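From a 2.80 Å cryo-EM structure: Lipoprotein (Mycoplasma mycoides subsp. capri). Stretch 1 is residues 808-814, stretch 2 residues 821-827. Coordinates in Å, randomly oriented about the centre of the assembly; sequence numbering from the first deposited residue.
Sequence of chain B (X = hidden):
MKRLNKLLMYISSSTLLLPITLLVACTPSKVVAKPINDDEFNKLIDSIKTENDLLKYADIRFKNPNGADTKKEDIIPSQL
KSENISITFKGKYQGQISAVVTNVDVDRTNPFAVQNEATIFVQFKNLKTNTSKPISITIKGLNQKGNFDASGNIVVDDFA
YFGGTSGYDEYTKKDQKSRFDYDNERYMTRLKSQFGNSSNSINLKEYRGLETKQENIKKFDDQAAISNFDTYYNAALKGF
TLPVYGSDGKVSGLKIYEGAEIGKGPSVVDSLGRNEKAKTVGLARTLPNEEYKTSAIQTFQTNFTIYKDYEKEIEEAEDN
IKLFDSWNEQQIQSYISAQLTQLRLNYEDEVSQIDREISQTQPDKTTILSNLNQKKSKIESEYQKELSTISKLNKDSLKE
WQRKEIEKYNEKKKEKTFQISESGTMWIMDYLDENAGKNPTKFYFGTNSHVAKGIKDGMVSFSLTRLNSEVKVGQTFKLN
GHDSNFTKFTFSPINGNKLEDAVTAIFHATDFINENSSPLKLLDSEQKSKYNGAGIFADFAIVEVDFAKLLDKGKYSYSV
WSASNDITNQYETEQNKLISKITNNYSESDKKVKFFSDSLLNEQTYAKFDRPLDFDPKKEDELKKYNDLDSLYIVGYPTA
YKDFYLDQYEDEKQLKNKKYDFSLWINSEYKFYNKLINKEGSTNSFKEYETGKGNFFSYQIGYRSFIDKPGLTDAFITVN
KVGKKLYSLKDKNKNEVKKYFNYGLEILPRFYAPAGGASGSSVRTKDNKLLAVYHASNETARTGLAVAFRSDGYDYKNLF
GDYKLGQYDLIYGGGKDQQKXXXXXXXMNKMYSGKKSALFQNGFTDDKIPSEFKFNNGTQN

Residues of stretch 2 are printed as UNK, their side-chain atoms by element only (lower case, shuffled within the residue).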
# COMPACT_ATOMS: atom_id res chain seq x y z
N TYR B 808 -6.70 41.47 6.11
CA TYR B 808 -7.28 40.76 7.23
C TYR B 808 -6.27 39.81 7.89
O TYR B 808 -5.35 39.31 7.26
CB TYR B 808 -8.54 40.01 6.78
CG TYR B 808 -8.35 38.82 5.86
CD1 TYR B 808 -8.46 38.95 4.47
CD2 TYR B 808 -8.10 37.55 6.41
CE1 TYR B 808 -8.30 37.84 3.63
CE2 TYR B 808 -7.92 36.44 5.58
CZ TYR B 808 -8.00 36.58 4.19
OH TYR B 808 -7.76 35.52 3.38
N ASP B 809 -6.48 39.51 9.16
CA ASP B 809 -5.86 38.40 9.85
C ASP B 809 -6.93 37.68 10.68
O ASP B 809 -7.54 38.28 11.56
CB ASP B 809 -4.68 38.92 10.68
CG ASP B 809 -3.85 37.83 11.34
OD1 ASP B 809 -4.41 36.78 11.72
OD2 ASP B 809 -2.63 38.05 11.48
N LEU B 810 -7.21 36.42 10.36
CA LEU B 810 -8.27 35.65 11.02
C LEU B 810 -7.80 34.83 12.24
O LEU B 810 -8.61 34.17 12.87
CB LEU B 810 -9.20 34.94 10.00
CG LEU B 810 -8.59 34.15 8.85
CD1 LEU B 810 -7.85 32.94 9.38
CD2 LEU B 810 -9.66 33.72 7.87
N ILE B 811 -6.54 35.00 12.66
CA ILE B 811 -6.01 34.54 13.95
C ILE B 811 -5.88 35.72 14.94
O ILE B 811 -6.33 35.61 16.07
CB ILE B 811 -4.67 33.80 13.74
CG1 ILE B 811 -4.80 32.60 12.79
CG2 ILE B 811 -4.03 33.37 15.06
CD1 ILE B 811 -5.60 31.42 13.29
N TYR B 812 -5.32 36.86 14.51
CA TYR B 812 -5.08 38.01 15.40
C TYR B 812 -6.10 39.15 15.29
O TYR B 812 -6.24 39.92 16.24
CB TYR B 812 -3.65 38.54 15.20
CG TYR B 812 -2.56 37.63 15.71
CD1 TYR B 812 -2.10 37.76 17.03
CD2 TYR B 812 -2.00 36.65 14.87
CE1 TYR B 812 -1.09 36.92 17.51
CE2 TYR B 812 -0.98 35.82 15.34
CZ TYR B 812 -0.51 35.96 16.65
OH TYR B 812 0.50 35.19 17.11
N GLY B 813 -6.84 39.26 14.18
CA GLY B 813 -7.77 40.36 13.92
C GLY B 813 -7.09 41.68 13.57
O GLY B 813 -5.88 41.75 13.36
N GLY B 814 -7.88 42.76 13.53
CA GLY B 814 -7.36 44.13 13.46
C GLY B 814 -6.81 44.57 12.10
O GLY B 814 -6.06 45.54 12.03
N UNK B 821 -14.62 41.36 15.03
CA UNK B 821 -15.30 40.40 15.92
C UNK B 821 -15.25 38.96 15.37
O UNK B 821 -16.07 38.11 15.70
o UNK B 821 -16.81 42.57 18.95
o UNK B 821 -15.46 40.92 19.25
c UNK B 821 -16.42 41.43 18.67
c UNK B 821 -17.18 40.60 17.63
c UNK B 821 -16.73 40.90 16.20
N UNK B 822 -14.29 38.69 14.47
CA UNK B 822 -14.25 37.57 13.51
C UNK B 822 -12.80 37.09 13.29
O UNK B 822 -12.31 37.03 12.16
c UNK B 822 -17.13 36.64 12.19
c UNK B 822 -14.95 37.99 12.20
c UNK B 822 -18.63 36.72 11.96
n UNK B 822 -19.25 35.41 11.67
c UNK B 822 -16.49 38.03 12.23
N UNK B 823 -12.10 36.79 14.37
CA UNK B 823 -10.78 36.16 14.38
C UNK B 823 -10.61 35.36 15.66
O UNK B 823 -11.31 35.60 16.63
o UNK B 823 -9.67 38.11 15.27
c UNK B 823 -9.67 37.19 14.22
N UNK B 824 -9.68 34.40 15.69
CA UNK B 824 -9.49 33.50 16.82
C UNK B 824 -9.32 34.21 18.17
O UNK B 824 -9.99 33.87 19.14
c UNK B 824 -6.33 30.73 19.21
c UNK B 824 -8.64 29.98 19.27
o UNK B 824 -7.09 29.21 20.89
c UNK B 824 -8.27 32.61 16.52
c UNK B 824 -6.62 31.56 18.12
c UNK B 824 -8.93 30.82 18.19
c UNK B 824 -7.93 31.63 17.62
c UNK B 824 -7.34 29.96 19.80
N UNK B 825 -8.48 35.25 18.23
CA UNK B 825 -8.22 36.03 19.43
C UNK B 825 -9.47 36.68 19.99
O UNK B 825 -9.76 36.56 21.17
n UNK B 825 -7.75 41.10 20.44
c UNK B 825 -7.26 40.84 19.28
n UNK B 825 -6.32 39.94 19.08
c UNK B 825 -7.16 37.08 19.10
c UNK B 825 -6.73 37.86 20.35
c UNK B 825 -5.75 39.00 20.05
n UNK B 825 -7.75 41.48 18.27
N UNK B 826 -10.21 37.40 19.16
CA UNK B 826 -11.34 38.19 19.64
C UNK B 826 -12.62 37.35 19.88
O UNK B 826 -13.47 37.75 20.66
c UNK B 826 -11.54 39.43 18.75
c UNK B 826 -11.67 40.21 16.31
o UNK B 826 -11.34 41.36 16.68
c UNK B 826 -12.03 39.13 17.34
o UNK B 826 -11.73 39.89 15.10
N UNK B 827 -12.70 36.17 19.28
CA UNK B 827 -13.63 35.10 19.69
C UNK B 827 -13.24 34.54 21.05
O UNK B 827 -14.07 34.41 21.95
c UNK B 827 -13.68 34.00 18.62
c UNK B 827 -14.41 34.49 17.39
c UNK B 827 -14.36 32.75 19.10

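Position 821 carries three carbons in a row, the third bonded to two oxygens. That is a glutamate, E821; its side chain stays 9.3 Å or more from stretch 1 and takes no part in the contact.

Position 822 has four carbons in an unbranched row ending in a nitrogen, the pattern of lysine. K822 points its CA-to-CB bond sideways and its chain leads away, so what it offers is backbone: its O lies 4.3 Å from L810 CB.

At position 823 the side chain is one carbon and one oxygen, hence serine. S823 points toward stretch 1 and packs closely there: its CB is 3.6 Å from D809 O and its OG 3.2 Å from G813 CA. The OG also lies 3.2 Å from G813 N, but the angle is too poor for a hydrogen bond. S823 CA approaches L810 O at 3.3 Å, a CA-H...O contact with 125° at the hydrogen.

Position 824 shows one carbon followed by a six-carbon ring bearing one oxygen, which identifies tyrosine. The CA-to-CB bond of Y824 points toward stretch 1, bringing CB to 4.4 Å from I811 CD1, while the side-chain end leads away; I811 CG2 sits at the ring edge, near its plane.

Position 825 has three carbons, a nitrogen, then a carbon carrying two more nitrogens: a guanidinium, so arginine. R825 turns at chi3 (57°, p) after two t rotamers, and its NE and NH2 both donate to Y812 O, at 2.8 and 3.0 Å. This carbonyl lies near the guanidinium plane, as a paired donation requires.

Position 826 again holds three carbons, the third with two oxygens, and is glutamate. E826 OE2 accepts from K822 N (2.9 Å) and S823 OG (2.7 Å), bracing the turn ahead of the helix, and comes within 4.2 Å of G813 CA.

Position 827 has one carbon carrying two others, a valine. V827 is out of reach of stretch 1, but its N bonds to S823 O at 3.0 Å within the helix.

The contact rests on three successive carbonyls. L810 O accepts from Y824 N (3.0 Å, 156°), I811 O from R825 N (3.1 Å, 156°), and Y812 O from the R825 side chain. The first two engage amides at the helix start, and the guanidinium extends the series. D809 OD1 organises the acceptor loop by taking I811 N and Y812 N, each at 2.9 Å. At G813, phi of 73° favours glycine, and an ideal CB would lie 2.7 Å from S823 OG, a clash.

Stretch 2 821-827: EKSYREV
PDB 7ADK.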